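Local coordinates for protein endonuclease and methylase LlaGI (Lactococcus lactis, PDB 5FFJ) that acts as a Type ISP restriction-modification enzyme, coupling a helicase-like ATPase, a methyltransferase and a sequence-recognising domain on DNA, here in a construct lacking its nuclease, at residues A[1052-1057]-A[1229-1234]; A[1236-1241]-A[1279-1284]; A[1288-1293]-A[1385-1390]. One frame throughout, in Å; residues are numbered along the deposited sequence.

How the interactions relate
All three contacts belong to the C-terminal specificity part of the chain and follow one another in series. Interaction 1 joins two loops; the second of them leads into helix 1234-1243, which interaction 2 sets against helix 1270-1285. The chain leaving that helix forms the loop of interaction 3, laid on helix 1377-1398. Centres of interactions 1 and 2 are 14 Å apart, those of 2 and 3 17 Å; both pairs touch, through F1054 and I1231 on F1237 and L1283 and H1284 on V1388. Centres of 1 and 3 are 30 Å apart, without touching. By nearest atoms, interaction 1 comes within about 4 Å of the bound DNA, interactions 2 and 3 about 17 and 15 Å.

Interaction 1 (A[1052-1057]-A[1229-1234]); sequences SIFSVK and DNIVSD
N1230 holds its amide carbon CG anti to the backbone N (chi1 -169°) and turns the amide toward the loop 1052-1057, while S1055 keeps OG between its own N and carbonyl carbon (chi1 63°), directed at that amide. The result is a clamp on one asparagine. Its OD1 takes the hydroxyl of S1055, OG to OD1 being modelled at a very short 2.4 Å with the donor above the carbonyl plane, and a weak bond from the V1056 N. On the other branch, N1230 ND2 gives a hydrogen bond to V1056 O at 2.7 Å, lying in the carbonyl plane on a lone pair. A fourth bond, S1055 N to N1230 O (3.2 Å), is nearly straight at 162°. Oxygen and nitrogen of the buried amide are thus both engaged, ND2 also bonding P1214 O, so the rotation of the group is well fixed. This side-chain amide ties together two irregular loops of the C-terminal specificity domain, one entering strand 1058-1059 and the other helix 1234-1243, whose N-cap is S1233. Beside the clamp the contact turns apolar. I1231, with CG1 anti to its backbone N, lays CD1 over one face of the F1054 ring, 3.9 Å from the centroid, a CH-pi contact offset toward the rim. N1230 ND2 stands at the edge of the same ring, 3.4 Å from F1054 CD1. I1053 runs alongside I1231 and touches CD1 with its CG2 branch. K1057, ending the first loop, packs on a phosphate of the bound DNA.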
# COMPACT_ATOMS: atom_id res chain seq x y z
N SER A 1052 24.06 -12.80 -39.80
CA SER A 1052 22.72 -12.45 -39.36
C SER A 1052 22.06 -11.56 -40.41
O SER A 1052 22.75 -10.95 -41.23
CB SER A 1052 22.76 -11.74 -38.00
OG SER A 1052 23.31 -10.44 -38.12
N ILE A 1053 20.74 -11.49 -40.38
CA ILE A 1053 20.00 -10.72 -41.37
C ILE A 1053 20.16 -9.22 -41.12
O ILE A 1053 20.46 -8.46 -42.04
CB ILE A 1053 18.51 -11.11 -41.37
CG1 ILE A 1053 18.36 -12.60 -41.66
CG2 ILE A 1053 17.74 -10.28 -42.39
CD1 ILE A 1053 16.94 -13.11 -41.70
N PHE A 1054 19.95 -8.80 -39.87
CA PHE A 1054 20.19 -7.41 -39.48
C PHE A 1054 21.54 -7.29 -38.78
O PHE A 1054 21.94 -8.17 -38.02
CB PHE A 1054 19.08 -6.90 -38.54
CG PHE A 1054 17.75 -6.74 -39.21
CD1 PHE A 1054 17.41 -5.54 -39.83
CD2 PHE A 1054 16.82 -7.77 -39.22
CE1 PHE A 1054 16.18 -5.38 -40.44
CE2 PHE A 1054 15.59 -7.62 -39.83
CZ PHE A 1054 15.27 -6.42 -40.44
N SER A 1055 22.26 -6.20 -39.05
CA SER A 1055 23.55 -5.96 -38.42
C SER A 1055 23.37 -5.41 -37.01
O SER A 1055 24.16 -5.68 -36.12
CB SER A 1055 24.39 -5.00 -39.26
OG SER A 1055 23.77 -3.73 -39.35
N VAL A 1056 22.30 -4.63 -36.83
CA VAL A 1056 22.01 -4.00 -35.55
C VAL A 1056 20.52 -4.06 -35.23
O VAL A 1056 19.67 -3.76 -36.06
CB VAL A 1056 22.46 -2.52 -35.55
CG1 VAL A 1056 21.93 -1.80 -34.31
CG2 VAL A 1056 23.97 -2.43 -35.62
N LYS A 1057 20.22 -4.46 -33.99
CA LYS A 1057 18.87 -4.42 -33.47
C LYS A 1057 18.83 -3.48 -32.28
O LYS A 1057 19.82 -3.33 -31.57
CB LYS A 1057 18.37 -5.82 -33.07
CG LYS A 1057 19.22 -6.52 -32.02
CD LYS A 1057 18.71 -6.25 -30.60
CE LYS A 1057 19.55 -6.98 -29.56
NZ LYS A 1057 20.99 -6.57 -29.61
N ASP A 1229 22.49 0.97 -44.86
CA ASP A 1229 21.61 -0.19 -44.91
C ASP A 1229 21.90 -1.13 -43.75
O ASP A 1229 23.00 -1.68 -43.65
CB ASP A 1229 21.77 -0.93 -46.24
CG ASP A 1229 21.18 -0.16 -47.42
OD1 ASP A 1229 20.40 0.79 -47.19
OD2 ASP A 1229 21.50 -0.52 -48.57
N ASN A 1230 20.92 -1.31 -42.87
CA ASN A 1230 21.05 -2.24 -41.76
C ASN A 1230 20.70 -3.67 -42.18
O ASN A 1230 20.80 -4.60 -41.38
CB ASN A 1230 20.17 -1.81 -40.58
CG ASN A 1230 20.48 -2.58 -39.31
OD1 ASN A 1230 21.64 -2.75 -38.93
ND2 ASN A 1230 19.44 -3.06 -38.64
N ILE A 1231 20.29 -3.82 -43.43
CA ILE A 1231 19.91 -5.12 -43.97
C ILE A 1231 20.15 -5.10 -45.48
O ILE A 1231 20.14 -4.04 -46.09
CB ILE A 1231 18.44 -5.47 -43.65
CG1 ILE A 1231 18.08 -6.87 -44.14
CG2 ILE A 1231 17.50 -4.43 -44.26
CD1 ILE A 1231 16.74 -7.37 -43.63
N VAL A 1232 20.38 -6.27 -46.07
CA VAL A 1232 20.74 -6.37 -47.48
C VAL A 1232 19.79 -5.59 -48.39
O VAL A 1232 20.19 -4.62 -49.04
CB VAL A 1232 20.76 -7.83 -47.96
CG1 VAL A 1232 21.09 -7.90 -49.45
CG2 VAL A 1232 21.77 -8.64 -47.16
N SER A 1233 18.53 -6.02 -48.44
CA SER A 1233 17.56 -5.47 -49.38
C SER A 1233 16.17 -5.30 -48.78
O SER A 1233 15.87 -5.83 -47.71
CB SER A 1233 17.47 -6.39 -50.60
OG SER A 1233 17.11 -7.71 -50.21
N ASP A 1234 15.32 -4.54 -49.47
CA ASP A 1234 13.92 -4.42 -49.11
C ASP A 1234 13.25 -5.79 -49.13
O ASP A 1234 12.44 -6.12 -48.27
CB ASP A 1234 13.18 -3.47 -50.06
CG ASP A 1234 13.48 -2.01 -49.78
OD1 ASP A 1234 14.56 -1.72 -49.24
OD2 ASP A 1234 12.63 -1.16 -50.11

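Interaction 2 (A[1236-1241]-A[1279-1284]); sequences EFYYVY and KLSDLH
Segments 1236-1241 and 1279-1284 are pieces of two helices whose axes cross almost perpendicularly, at 83°, and approach to 10.1 Å, with Y1238 and S1281 nearest by CA. Y1241 carries CG anti to its backbone N (chi1 -160°) and spans the gap with its whole ring. Its hydroxyl meets H1284 tip to edge: OH to ND1 is 2.9 Å, a hydrogen bond in which either group could be the donor, and OH sits near the imidazole plane. H1284 has CG anti to the carbonyl carbon (chi1 -65°), and the turn about chi2 then directs ND1 at the hydroxyl. Along the Y1241 ring, the edge at CE2 comes 3.8 Å from the backbone N of S1281, and CE2 touches L1280 CB at 4.0 Å. One turn earlier on its helix, Y1238 meets S1281 from another direction, its CE1 edge 3.5 Å from the serine OG near the plane of the ring. S1281 thus touches both tyrosines, mainly with its backbone N against Y1241 and with its CB and OG against Y1238. Within the C-terminal specificity domain this crossing joins helix 1234-1243 to helix 1270-1285, and strand 1194-1197 of an antiparallel sheet lies against both: I1196 is touched by F1237, S1281 and H1284. The buried polar atoms have further partners. Y1241 OH is also hydrogen-bonded to I1196 N, so two bonds grip the hydroxyl. At the far side of the imidazole, H1284 NE2 bonds T1392 OG1 of helix 1377-1398, so both ring nitrogens are engaged and the ring's rotation is fixed. L1280 O lies over one face of the same ring, 3.1 Å above its plane.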
# COMPACT_ATOMS: atom_id res chain seq x y z
N GLU A 1236 14.52 -8.73 -48.55
CA GLU A 1236 14.88 -9.48 -47.36
C GLU A 1236 14.15 -8.92 -46.14
O GLU A 1236 13.69 -9.66 -45.28
CB GLU A 1236 16.39 -9.44 -47.12
CG GLU A 1236 16.87 -10.37 -46.01
CD GLU A 1236 16.62 -11.83 -46.32
OE1 GLU A 1236 16.44 -12.17 -47.51
OE2 GLU A 1236 16.59 -12.65 -45.37
N PHE A 1237 14.05 -7.59 -46.09
CA PHE A 1237 13.36 -6.91 -45.00
C PHE A 1237 11.91 -7.35 -44.90
O PHE A 1237 11.44 -7.75 -43.83
CB PHE A 1237 13.44 -5.39 -45.20
CG PHE A 1237 12.90 -4.60 -44.04
CD1 PHE A 1237 13.67 -4.39 -42.91
CD2 PHE A 1237 11.63 -4.05 -44.10
CE1 PHE A 1237 13.18 -3.66 -41.85
CE2 PHE A 1237 11.14 -3.31 -43.04
CZ PHE A 1237 11.92 -3.11 -41.91
N TYR A 1238 11.19 -7.28 -46.01
CA TYR A 1238 9.78 -7.64 -46.02
C TYR A 1238 9.58 -9.15 -45.93
O TYR A 1238 8.54 -9.61 -45.48
CB TYR A 1238 9.09 -7.08 -47.27
CG TYR A 1238 9.06 -5.57 -47.30
CD1 TYR A 1238 8.41 -4.86 -46.30
CD2 TYR A 1238 9.68 -4.86 -48.32
CE1 TYR A 1238 8.38 -3.48 -46.32
CE2 TYR A 1238 9.66 -3.48 -48.34
CZ TYR A 1238 9.01 -2.79 -47.33
OH TYR A 1238 8.98 -1.42 -47.35
N TYR A 1239 10.59 -9.92 -46.35
CA TYR A 1239 10.53 -11.36 -46.18
C TYR A 1239 10.45 -11.73 -44.71
O TYR A 1239 9.67 -12.60 -44.32
CB TYR A 1239 11.75 -12.05 -46.80
CG TYR A 1239 11.87 -13.49 -46.37
CD1 TYR A 1239 10.90 -14.42 -46.72
CD2 TYR A 1239 12.94 -13.92 -45.59
CE1 TYR A 1239 10.99 -15.73 -46.32
CE2 TYR A 1239 13.04 -15.23 -45.18
CZ TYR A 1239 12.06 -16.14 -45.55
OH TYR A 1239 12.16 -17.45 -45.16
N VAL A 1240 11.28 -11.08 -43.90
CA VAL A 1240 11.26 -11.29 -42.46
C VAL A 1240 9.86 -10.98 -41.93
O VAL A 1240 9.29 -11.76 -41.18
CB VAL A 1240 12.30 -10.42 -41.74
CG1 VAL A 1240 12.15 -10.53 -40.23
CG2 VAL A 1240 13.70 -10.81 -42.16
N TYR A 1241 9.33 -9.83 -42.33
CA TYR A 1241 8.03 -9.38 -41.86
C TYR A 1241 6.93 -10.36 -42.27
O TYR A 1241 5.97 -10.57 -41.54
CB TYR A 1241 7.71 -7.99 -42.40
CG TYR A 1241 6.65 -7.26 -41.60
CD1 TYR A 1241 6.79 -7.09 -40.23
CD2 TYR A 1241 5.52 -6.73 -42.22
CE1 TYR A 1241 5.83 -6.42 -39.50
CE2 TYR A 1241 4.56 -6.06 -41.49
CZ TYR A 1241 4.72 -5.91 -40.13
OH TYR A 1241 3.76 -5.25 -39.41
N LYS A 1279 2.61 -6.16 -48.62
CA LYS A 1279 1.21 -5.77 -48.47
C LYS A 1279 0.88 -5.48 -47.01
O LYS A 1279 0.29 -4.45 -46.69
CB LYS A 1279 0.28 -6.85 -49.01
CG LYS A 1279 0.42 -7.10 -50.50
CD LYS A 1279 -0.57 -8.13 -50.99
CE LYS A 1279 -0.42 -8.39 -52.47
NZ LYS A 1279 -1.47 -9.31 -52.98
N LEU A 1280 1.28 -6.40 -46.13
CA LEU A 1280 1.08 -6.22 -44.70
C LEU A 1280 1.69 -4.91 -44.22
O LEU A 1280 1.05 -4.15 -43.48
CB LEU A 1280 1.69 -7.39 -43.93
CG LEU A 1280 0.90 -8.70 -43.94
CD1 LEU A 1280 1.76 -9.85 -43.47
CD2 LEU A 1280 -0.33 -8.57 -43.06
N SER A 1281 2.92 -4.65 -44.65
CA SER A 1281 3.60 -3.41 -44.30
C SER A 1281 2.83 -2.20 -44.82
O SER A 1281 2.59 -1.24 -44.09
CB SER A 1281 5.02 -3.39 -44.86
OG SER A 1281 5.64 -2.14 -44.63
N ASP A 1282 2.44 -2.27 -46.09
CA ASP A 1282 1.71 -1.19 -46.73
C ASP A 1282 0.42 -0.91 -45.97
O ASP A 1282 0.02 0.25 -45.81
CB ASP A 1282 1.39 -1.55 -48.19
CG ASP A 1282 1.32 -0.33 -49.08
OD1 ASP A 1282 2.40 0.17 -49.48
OD2 ASP A 1282 0.20 0.13 -49.39
N LEU A 1283 -0.21 -1.97 -45.49
CA LEU A 1283 -1.46 -1.86 -44.74
C LEU A 1283 -1.25 -1.26 -43.36
O LEU A 1283 -2.02 -0.40 -42.92
CB LEU A 1283 -2.11 -3.24 -44.61
CG LEU A 1283 -3.50 -3.26 -43.96
CD1 LEU A 1283 -4.54 -2.69 -44.92
CD2 LEU A 1283 -3.86 -4.68 -43.54
N HIS A 1284 -0.22 -1.73 -42.67
CA HIS A 1284 0.01 -1.35 -41.28
C HIS A 1284 0.62 0.04 -41.13
O HIS A 1284 0.57 0.63 -40.05
CB HIS A 1284 0.91 -2.38 -40.60
CG HIS A 1284 0.29 -3.74 -40.50
ND1 HIS A 1284 1.03 -4.89 -40.32
CD2 HIS A 1284 -1.01 -4.13 -40.56
CE1 HIS A 1284 0.21 -5.93 -40.27
NE2 HIS A 1284 -1.03 -5.50 -40.41

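Interaction 3 (A[1288-1293]-A[1385-1390])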
# COMPACT_ATOMS: atom_id res chain seq x y z
N GLU A 1288 -4.25 4.42 -40.54
CA GLU A 1288 -5.11 5.48 -40.04
C GLU A 1288 -6.14 5.94 -41.08
O GLU A 1288 -7.06 6.69 -40.75
CB GLU A 1288 -4.28 6.69 -39.56
CG GLU A 1288 -2.83 6.75 -40.04
CD GLU A 1288 -2.08 7.94 -39.48
OE1 GLU A 1288 -1.16 8.45 -40.17
OE2 GLU A 1288 -2.39 8.37 -38.35
N ASN A 1289 -5.98 5.49 -42.32
CA ASN A 1289 -6.95 5.78 -43.37
C ASN A 1289 -7.10 4.61 -44.33
O ASN A 1289 -6.26 4.38 -45.19
CB ASN A 1289 -6.56 7.03 -44.15
CG ASN A 1289 -6.88 8.30 -43.39
OD1 ASN A 1289 -8.05 8.67 -43.24
ND2 ASN A 1289 -5.85 8.99 -42.91
N GLN A 1290 -8.21 3.88 -44.17
CA GLN A 1290 -8.46 2.66 -44.92
C GLN A 1290 -9.95 2.56 -45.24
O GLN A 1290 -10.78 2.93 -44.41
CB GLN A 1290 -8.00 1.44 -44.12
CG GLN A 1290 -7.41 0.31 -44.95
CD GLN A 1290 -6.11 0.69 -45.62
OE1 GLN A 1290 -5.29 1.41 -45.05
NE2 GLN A 1290 -5.92 0.21 -46.85
N PRO A 1291 -10.30 2.07 -46.45
CA PRO A 1291 -11.71 1.92 -46.81
C PRO A 1291 -12.51 1.10 -45.81
O PRO A 1291 -12.10 -0.01 -45.48
CB PRO A 1291 -11.65 1.21 -48.16
CG PRO A 1291 -10.34 1.56 -48.72
CD PRO A 1291 -9.41 1.67 -47.55
N ILE A 1292 -13.64 1.63 -45.35
CA ILE A 1292 -14.49 0.95 -44.36
C ILE A 1292 -14.97 -0.41 -44.87
O ILE A 1292 -15.24 -0.58 -46.06
CB ILE A 1292 -15.72 1.82 -44.00
CG1 ILE A 1292 -16.52 1.16 -42.87
CG2 ILE A 1292 -16.60 2.06 -45.22
CD1 ILE A 1292 -17.55 2.07 -42.24
N TRP A 1293 -15.07 -1.37 -43.96
CA TRP A 1293 -15.50 -2.72 -44.33
C TRP A 1293 -16.97 -2.70 -44.76
O TRP A 1293 -17.70 -1.76 -44.45
CB TRP A 1293 -15.30 -3.69 -43.17
CG TRP A 1293 -15.09 -5.12 -43.59
CD1 TRP A 1293 -15.97 -6.15 -43.43
CD2 TRP A 1293 -13.94 -5.66 -44.25
NE1 TRP A 1293 -15.43 -7.31 -43.94
CE2 TRP A 1293 -14.19 -7.04 -44.46
CE3 TRP A 1293 -12.73 -5.13 -44.69
CZ2 TRP A 1293 -13.27 -7.88 -45.08
CZ3 TRP A 1293 -11.82 -5.97 -45.31
CH2 TRP A 1293 -12.10 -7.33 -45.50
N VAL A 1385 -8.88 0.78 -38.73
CA VAL A 1385 -8.24 -0.30 -37.99
C VAL A 1385 -9.06 -1.59 -38.05
O VAL A 1385 -8.50 -2.69 -38.06
CB VAL A 1385 -7.99 0.10 -36.52
CG1 VAL A 1385 -7.72 -1.11 -35.64
CG2 VAL A 1385 -6.83 1.08 -36.43
N ILE A 1386 -10.39 -1.47 -38.09
CA ILE A 1386 -11.25 -2.64 -38.24
C ILE A 1386 -10.94 -3.36 -39.55
O ILE A 1386 -10.90 -4.59 -39.58
CB ILE A 1386 -12.75 -2.26 -38.23
CG1 ILE A 1386 -13.14 -1.63 -36.90
CG2 ILE A 1386 -13.61 -3.51 -38.50
CD1 ILE A 1386 -14.59 -1.20 -36.80
N THR A 1387 -10.74 -2.61 -40.62
CA THR A 1387 -10.52 -3.19 -41.93
C THR A 1387 -9.06 -3.60 -42.09
O THR A 1387 -8.74 -4.50 -42.85
CB THR A 1387 -10.92 -2.23 -43.06
OG1 THR A 1387 -9.85 -1.31 -43.31
CG2 THR A 1387 -12.18 -1.46 -42.67
N VAL A 1388 -8.18 -2.91 -41.36
CA VAL A 1388 -6.80 -3.35 -41.24
C VAL A 1388 -6.77 -4.73 -40.60
O VAL A 1388 -6.05 -5.62 -41.04
CB VAL A 1388 -5.95 -2.37 -40.40
CG1 VAL A 1388 -4.61 -3.00 -40.01
CG2 VAL A 1388 -5.72 -1.08 -41.17
N SER A 1389 -7.56 -4.89 -39.54
CA SER A 1389 -7.71 -6.17 -38.87
C SER A 1389 -8.22 -7.26 -39.81
O SER A 1389 -7.62 -8.34 -39.91
CB SER A 1389 -8.65 -6.04 -37.67
OG SER A 1389 -7.98 -5.53 -36.53
N MET A 1390 -9.32 -6.97 -40.50
CA MET A 1390 -9.90 -7.93 -41.44
C MET A 1390 -8.93 -8.26 -42.56
O MET A 1390 -8.78 -9.43 -42.94
CB MET A 1390 -11.20 -7.38 -42.03
CG MET A 1390 -12.33 -7.23 -41.02
SD MET A 1390 -12.88 -8.80 -40.33
CE MET A 1390 -13.58 -9.59 -41.79
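M1390 and T1387, one turn apart on helix 1377-1398, receive the indole of W1293 from the passing loop. M1390 CB stands almost squarely over the six-membered ring, 3.5 Å from its centroid and 8° off the normal, a CH-pi contact. From there the methionine chain, bent at both chi2 and chi3 (each -65°), folds back along the indole, bringing CE to 3.6 Å from W1293 NE1. Its SD makes an oblique Met-aromatic contact with the five-membered ring, 4.9 Å from the centroid. T1387 approaches elsewhere: its CB lies 3.8 Å from W1293 CE3, and its CG2 methyl lies against the loop backbone, 3.2 Å from P1291 O. Q1290 adds its aliphatic part, with CG 3.4 Å from T1387 OG1.

The second shell sets these groups. W1293, its CB directed at the helix and CG anti to its backbone N (chi1 -153°), lays the indole over M1390. T1387 OG1, in the crowded position between N and carbonyl carbon, is hydrogen-bonded to S1384 O one turn back. The side chain of S1384 in turn holds the loop through Q1290 N.

In the C-terminal specificity part of the enzyme, this contact fastens the chain following helix 1270-1285 to helix 1377-1398. V1388 packs on L1283 and H1284 of the former helix; the loop leads on to strand 1297-1300, while helix 1346-1353 meets helix 1377-1398 at V1385, I1386 and S1389.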